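Local coordinates for beta-L-arabinobiosidase (Bacteroides thetaiotaomicron, PDB 5MQR), which probably hydrolyses arabinose-containing linkages of plant pectin as a multidomain glycosidase of a gut bacterium, at residues A[703-717]-A[744-758]. Residues are numbered along the deposited sequence; the frame is centred on the assembly and turned at random.
Sequences DKYNLIACAIGHHIY and MKKMDKFSSWNADAV
The first turns of two neighbouring parallel helices of the MGH1-like glycoside hydrolase domain, 712-719 and 754-765, meet here together with the loops that lead into them. The axes of 712-717 and 754-758 run 8.8 Å apart at 4°. Between them, Gly-713 CA lies over one face of the Trp-753 indole, 3.6 Å from Trp-753 NE1. Trp-753 turns its six-membered edge to the face of His-714, planes at 83°, an edge-to-face pair. Tyr-717 OH donates to Asp-756 OD2 at 2.6 Å, on the syn side of the carboxylate. In the loops, Cys-710 CB sits over the face of Phe-750, 3.6 Å from Phe-750 CD1. Asp-703 OD2 accepts from Lys-746 N at 2.7 Å, met nearly along its C-O axis. Asp-703 OD1 takes Lys-704 N, and a water joins it to Lys-745 N. These bonds probably limit the turning of the carboxylate. With an alanine here, Lys-746 N would probably lose its acceptor, and Lys-704 N and the water their carboxylate partner. The chain of Met-744, a selenomethionine, bends at chi2 (-62°), which brings its methyl onto Tyr-705 and Leu-707. The parallel pair, with helix 726-737 between them in sequence, is consistent with the (alpha/alpha)6 barrel of six-hairpin glycosidases.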
loop_
_atom_site.group_PDB
_atom_site.type_symbol
_atom_site.label_atom_id
_atom_site.label_comp_id
_atom_site.label_asym_id
_atom_site.label_seq_id
_atom_site.Cartn_x
_atom_site.Cartn_y
_atom_site.Cartn_z
ATOM N N ASP A 703 43.489 -2.410 -19.617
ATOM C CA ASP A 703 43.727 -1.204 -20.400
ATOM C C ASP A 703 44.013 -0.080 -19.396
ATOM O O ASP A 703 44.263 -0.356 -18.213
ATOM C CB ASP A 703 42.496 -0.900 -21.278
ATOM C CG ASP A 703 42.847 -0.204 -22.575
ATOM O OD1 ASP A 703 43.683 0.736 -22.560
ATOM O OD2 ASP A 703 42.266 -0.600 -23.610
ATOM N N LYS A 704 43.964 1.175 -19.849
ATOM C CA LYS A 704 44.123 2.339 -18.960
ATOM C C LYS A 704 43.106 2.263 -17.815
ATOM O O LYS A 704 42.012 1.680 -17.969
ATOM C CB LYS A 704 43.943 3.653 -19.735
ATOM C CG LYS A 704 44.916 3.879 -20.911
ATOM C CD LYS A 704 45.004 5.350 -21.355
ATOM C CE LYS A 704 43.777 5.796 -22.145
ATOM N NZ LYS A 704 43.367 7.240 -21.951
ATOM N N TYR A 705 43.492 2.804 -16.662
ATOM C CA TYR A 705 42.627 2.864 -15.479
ATOM C C TYR A 705 42.120 1.486 -14.990
ATOM O O TYR A 705 41.032 1.371 -14.424
ATOM C CB TYR A 705 41.464 3.836 -15.739
ATOM C CG TYR A 705 41.882 4.998 -16.594
ATOM C CD1 TYR A 705 43.019 5.755 -16.266
ATOM C CD2 TYR A 705 41.193 5.319 -17.771
ATOM C CE1 TYR A 705 43.455 6.800 -17.077
ATOM C CE2 TYR A 705 41.607 6.381 -18.576
ATOM C CZ TYR A 705 42.737 7.114 -18.234
ATOM O OH TYR A 705 43.151 8.141 -19.034
ATOM N N ASN A 706 42.931 0.453 -15.198
ATOM C CA ASN A 706 42.600 -0.923 -14.827
ATOM C C ASN A 706 41.314 -1.505 -15.500
ATOM O O ASN A 706 40.688 -2.438 -14.991
ATOM C CB ASN A 706 42.558 -1.047 -13.291
ATOM C CG ASN A 706 42.768 -2.454 -12.813
ATOM O OD1 ASN A 706 43.592 -3.197 -13.361
ATOM N ND2 ASN A 706 42.014 -2.846 -11.784
ATOM N N LEU A 707 40.963 -0.981 -16.668
ATOM C CA LEU A 707 39.747 -1.407 -17.350
ATOM C C LEU A 707 39.949 -2.717 -18.104
ATOM O O LEU A 707 40.932 -2.889 -18.814
ATOM C CB LEU A 707 39.267 -0.317 -18.297
ATOM C CG LEU A 707 38.843 0.993 -17.627
ATOM C CD1 LEU A 707 38.572 2.060 -18.684
ATOM C CD2 LEU A 707 37.621 0.784 -16.744
ATOM N N ILE A 708 39.011 -3.634 -17.912
ATOM C CA ILE A 708 38.976 -4.907 -18.602
ATOM C C ILE A 708 37.604 -5.044 -19.302
ATOM O O ILE A 708 36.561 -4.875 -18.675
ATOM C CB ILE A 708 39.192 -6.039 -17.593
ATOM C CG1 ILE A 708 40.593 -5.947 -16.988
ATOM C CG2 ILE A 708 38.961 -7.399 -18.239
ATOM C CD1 ILE A 708 40.800 -6.781 -15.747
ATOM N N ALA A 709 37.620 -5.384 -20.590
ATOM C CA ALA A 709 36.412 -5.340 -21.430
ATOM C C ALA A 709 35.490 -6.545 -21.365
ATOM O O ALA A 709 34.387 -6.514 -21.903
ATOM C CB ALA A 709 36.807 -5.133 -22.875
ATOM N N CYS A 710 35.973 -7.615 -20.769
ATOM C CA CYS A 710 35.305 -8.915 -20.807
ATOM C C CYS A 710 33.822 -8.867 -20.449
ATOM O O CYS A 710 32.995 -9.400 -21.197
ATOM C CB CYS A 710 36.038 -9.885 -19.866
ATOM S SG CYS A 710 35.235 -11.484 -19.773
ATOM N N ALA A 711 33.506 -8.205 -19.330
ATOM C CA ALA A 711 32.141 -8.175 -18.763
ATOM C C ALA A 711 31.362 -6.849 -18.938
ATOM O O ALA A 711 30.390 -6.594 -18.211
ATOM C CB ALA A 711 32.202 -8.548 -17.280
ATOM N N ILE A 712 31.743 -6.022 -19.910
ATOM C CA ILE A 712 31.046 -4.740 -20.133
ATOM C C ILE A 712 29.537 -4.930 -20.310
ATOM O O ILE A 712 28.749 -4.147 -19.779
ATOM C CB ILE A 712 31.611 -3.947 -21.334
ATOM C CG1 ILE A 712 33.079 -3.545 -21.073
ATOM C CG2 ILE A 712 30.771 -2.694 -21.552
ATOM C CD1 ILE A 712 33.788 -2.974 -22.270
ATOM N N GLY A 713 29.142 -5.951 -21.075
ATOM C CA GLY A 713 27.721 -6.260 -21.291
ATOM C C GLY A 713 26.937 -6.443 -19.985
ATOM O O GLY A 713 25.893 -5.826 -19.801
ATOM N N HIS A 714 27.486 -7.257 -19.074
ATOM C CA HIS A 714 26.971 -7.403 -17.717
ATOM C C HIS A 714 26.971 -6.069 -16.964
ATOM O O HIS A 714 25.986 -5.760 -16.292
ATOM C CB HIS A 714 27.798 -8.410 -16.895
ATOM C CG HIS A 714 27.634 -9.844 -17.303
ATOM N ND1 HIS A 714 26.412 -10.414 -17.592
ATOM C CD2 HIS A 714 28.542 -10.844 -17.404
ATOM C CE1 HIS A 714 26.574 -11.696 -17.867
ATOM N NE2 HIS A 714 27.859 -11.984 -17.768
ATOM N N HIS A 715 28.072 -5.304 -17.049
ATOM C CA HIS A 715 28.159 -3.994 -16.369
ATOM C C HIS A 715 27.007 -3.072 -16.753
ATOM O O HIS A 715 26.418 -2.416 -15.900
ATOM C CB HIS A 715 29.492 -3.275 -16.620
ATOM C CG HIS A 715 30.682 -4.023 -16.108
ATOM N ND1 HIS A 715 31.965 -3.756 -16.527
ATOM C CD2 HIS A 715 30.776 -5.068 -15.242
ATOM C CE1 HIS A 715 32.801 -4.588 -15.922
ATOM N NE2 HIS A 715 32.103 -5.391 -15.132
ATOM N N ILE A 716 26.682 -3.048 -18.038
ATOM C CA ILE A 716 25.623 -2.181 -18.534
ATOM C C ILE A 716 24.258 -2.717 -18.129
ATOM O O ILE A 716 23.391 -1.944 -17.716
ATOM C CB ILE A 716 25.718 -1.985 -20.056
ATOM C CG1 ILE A 716 27.025 -1.265 -20.389
ATOM C CG2 ILE A 716 24.527 -1.198 -20.575
ATOM C CD1 ILE A 716 27.435 -1.350 -21.839
ATOM N N TYR A 717 24.059 -4.023 -18.268
ATOM C CA TYR A 717 22.766 -4.637 -17.899
ATOM C C TYR A 717 22.452 -4.436 -16.407
ATOM O O TYR A 717 21.296 -4.208 -16.039
ATOM C CB TYR A 717 22.696 -6.119 -18.273
ATOM C CG TYR A 717 22.081 -6.444 -19.643
ATOM C CD1 TYR A 717 22.788 -6.270 -20.828
ATOM C CD2 TYR A 717 20.788 -6.987 -19.736
ATOM C CE1 TYR A 717 22.221 -6.601 -22.050
ATOM C CE2 TYR A 717 20.227 -7.319 -20.944
ATOM C CZ TYR A 717 20.934 -7.115 -22.108
ATOM O OH TYR A 717 20.320 -7.436 -23.310
HETATM N N MSE A 744 38.975 2.495 -26.328
HETATM C CA MSE A 744 40.042 1.781 -25.624
HETATM C C MSE A 744 40.591 0.688 -26.533
HETATM O O MSE A 744 39.844 -0.048 -27.176
HETATM C CB MSE A 744 39.563 1.180 -24.292
HETATM C CG MSE A 744 39.217 2.170 -23.167
HETATM SE SE MSE A 744 40.777 3.256 -22.616
HETATM C CE MSE A 744 39.827 4.540 -21.479
ATOM N N LYS A 745 41.909 0.605 -26.605
ATOM C CA LYS A 745 42.600 -0.347 -27.458
ATOM C C LYS A 745 42.230 -1.806 -27.139
ATOM O O LYS A 745 42.027 -2.602 -28.049
ATOM C CB LYS A 745 44.104 -0.114 -27.269
ATOM C CG LYS A 745 45.065 -0.906 -28.135
ATOM C CD LYS A 745 46.490 -0.280 -28.149
ATOM C CE LYS A 745 47.023 0.244 -26.784
ATOM N NZ LYS A 745 46.770 1.711 -26.511
ATOM N N LYS A 746 42.097 -2.135 -25.849
ATOM C CA LYS A 746 41.893 -3.530 -25.422
ATOM C C LYS A 746 40.450 -4.010 -25.427
ATOM O O LYS A 746 40.167 -5.106 -24.964
ATOM C CB LYS A 746 42.572 -3.789 -24.078
ATOM C CG LYS A 746 44.071 -3.582 -24.205
ATOM C CD LYS A 746 44.812 -3.897 -22.928
ATOM C CE LYS A 746 46.298 -3.653 -23.132
ATOM N NZ LYS A 746 47.058 -4.089 -21.931
HETATM N N MSE A 747 39.548 -3.241 -26.021
HETATM C CA MSE A 747 38.246 -3.787 -26.443
HETATM C C MSE A 747 38.423 -4.927 -27.436
HETATM O O MSE A 747 37.584 -5.830 -27.502
HETATM C CB MSE A 747 37.352 -2.695 -27.043
HETATM C CG MSE A 747 36.928 -1.724 -25.952
HETATM SE SE MSE A 747 35.524 -0.473 -26.513
HETATM C CE MSE A 747 34.115 -1.826 -26.308
ATOM N N ASP A 748 39.512 -4.913 -28.207
ATOM C CA ASP A 748 39.784 -6.011 -29.115
ATOM C C ASP A 748 40.188 -7.332 -28.406
ATOM O O ASP A 748 40.316 -8.338 -29.071
ATOM C CB ASP A 748 40.748 -5.587 -30.270
ATOM C CG ASP A 748 42.201 -5.342 -29.828
ATOM O OD1 ASP A 748 42.612 -5.655 -28.683
ATOM O OD2 ASP A 748 42.958 -4.810 -30.667
ATOM N N LYS A 749 40.359 -7.332 -27.081
ATOM C CA LYS A 749 40.790 -8.523 -26.356
ATOM C C LYS A 749 39.641 -9.399 -25.873
ATOM O O LYS A 749 39.886 -10.511 -25.436
ATOM C CB LYS A 749 41.680 -8.146 -25.152
ATOM C CG LYS A 749 42.989 -7.434 -25.501
ATOM C CD LYS A 749 43.927 -8.338 -26.279
ATOM C CE LYS A 749 45.257 -7.653 -26.551
ATOM N NZ LYS A 749 45.936 -8.327 -27.698
ATOM N N PHE A 750 38.407 -8.900 -25.932
ATOM C CA PHE A 750 37.257 -9.675 -25.490
ATOM C C PHE A 750 36.042 -9.491 -26.385
ATOM O O PHE A 750 35.754 -8.374 -26.850
ATOM C CB PHE A 750 36.887 -9.324 -24.044
ATOM C CG PHE A 750 37.936 -9.708 -23.041
ATOM C CD1 PHE A 750 38.058 -11.026 -22.615
ATOM C CD2 PHE A 750 38.825 -8.769 -22.551
ATOM C CE1 PHE A 750 39.040 -11.398 -21.702
ATOM C CE2 PHE A 750 39.800 -9.130 -21.631
ATOM C CZ PHE A 750 39.914 -10.445 -21.211
ATOM N N SER A 751 35.339 -10.602 -26.616
ATOM C CA SER A 751 34.098 -10.593 -27.348
ATOM C C SER A 751 33.149 -9.574 -26.731
ATOM O O SER A 751 33.243 -9.249 -25.540
ATOM C CB SER A 751 33.440 -11.973 -27.328
ATOM O OG SER A 751 34.290 -12.974 -27.858
ATOM N N SER A 752 32.237 -9.080 -27.566
ATOM C CA SER A 752 31.341 -7.982 -27.189
ATOM C C SER A 752 29.886 -8.228 -27.575
ATOM O O SER A 752 29.606 -8.579 -28.739
ATOM C CB SER A 752 31.811 -6.687 -27.859
ATOM O OG SER A 752 30.861 -5.662 -27.659
ATOM N N TRP A 753 28.979 -8.018 -26.611
ATOM C CA TRP A 753 27.550 -7.811 -26.904
ATOM C C TRP A 753 27.120 -6.400 -26.564
ATOM O O TRP A 753 25.970 -6.147 -26.241
ATOM C CB TRP A 753 26.645 -8.881 -26.277
ATOM C CG TRP A 753 26.421 -8.913 -24.794
ATOM C CD1 TRP A 753 25.406 -8.344 -24.132
ATOM C CD2 TRP A 753 27.189 -9.621 -23.810
ATOM N NE1 TRP A 753 25.485 -8.613 -22.800
ATOM C CE2 TRP A 753 26.567 -9.412 -22.573
ATOM C CE3 TRP A 753 28.326 -10.424 -23.859
ATOM C CZ2 TRP A 753 27.053 -9.954 -21.386
ATOM C CZ3 TRP A 753 28.809 -10.969 -22.678
ATOM C CH2 TRP A 753 28.182 -10.725 -21.458
ATOM N N ASN A 754 28.019 -5.444 -26.760
ATOM C CA ASN A 754 27.791 -4.095 -26.250
ATOM C C ASN A 754 26.747 -3.276 -26.970
ATOM O O ASN A 754 26.141 -2.399 -26.344
ATOM C CB ASN A 754 29.091 -3.316 -26.183
ATOM C CG ASN A 754 30.041 -3.883 -25.156
ATOM O OD1 ASN A 754 29.637 -4.573 -24.200
ATOM N ND2 ASN A 754 31.320 -3.638 -25.365
ATOM N N ALA A 755 26.527 -3.539 -28.255
ATOM C CA ALA A 755 25.445 -2.829 -28.929
ATOM C C ALA A 755 24.108 -3.289 -28.370
ATOM O O ALA A 755 23.253 -2.463 -28.072
ATOM C CB ALA A 755 25.497 -2.998 -30.428
ATOM N N ASP A 756 23.942 -4.595 -28.177
ATOM C CA ASP A 756 22.753 -5.109 -27.451
ATOM C C ASP A 756 22.611 -4.493 -26.079
ATOM O O ASP A 756 21.521 -4.125 -25.715
ATOM C CB ASP A 756 22.769 -6.627 -27.325
ATOM C CG ASP A 756 21.740 -7.154 -26.371
ATOM O OD1 ASP A 756 20.596 -7.417 -26.812
ATOM O OD2 ASP A 756 22.104 -7.328 -25.181
ATOM N N ALA A 757 23.704 -4.393 -25.327
ATOM C CA ALA A 757 23.667 -3.802 -23.992
ATOM C C ALA A 757 23.303 -2.309 -23.990
ATOM O O ALA A 757 22.569 -1.874 -23.120
ATOM C CB ALA A 757 24.983 -4.042 -23.247
ATOM N N VAL A 758 23.802 -1.537 -24.951
ATOM C CA VAL A 758 23.434 -0.128 -25.065
ATOM C C VAL A 758 21.945 0.049 -25.413
ATOM O O VAL A 758 21.287 0.922 -24.831
ATOM C CB VAL A 758 24.348 0.639 -26.052
ATOM C CG1 VAL A 758 23.757 1.998 -26.429
ATOM C CG2 VAL A 758 25.709 0.824 -25.425
HETATM O O HOH W 1 43.554 2.280 -24.747
HETATM O O HOH W 2 40.146 -5.576 -22.073
HETATM O O HOH W 3 33.111 -6.277 -24.252
HETATM O O HOH W 4 33.228 -11.079 -23.402
#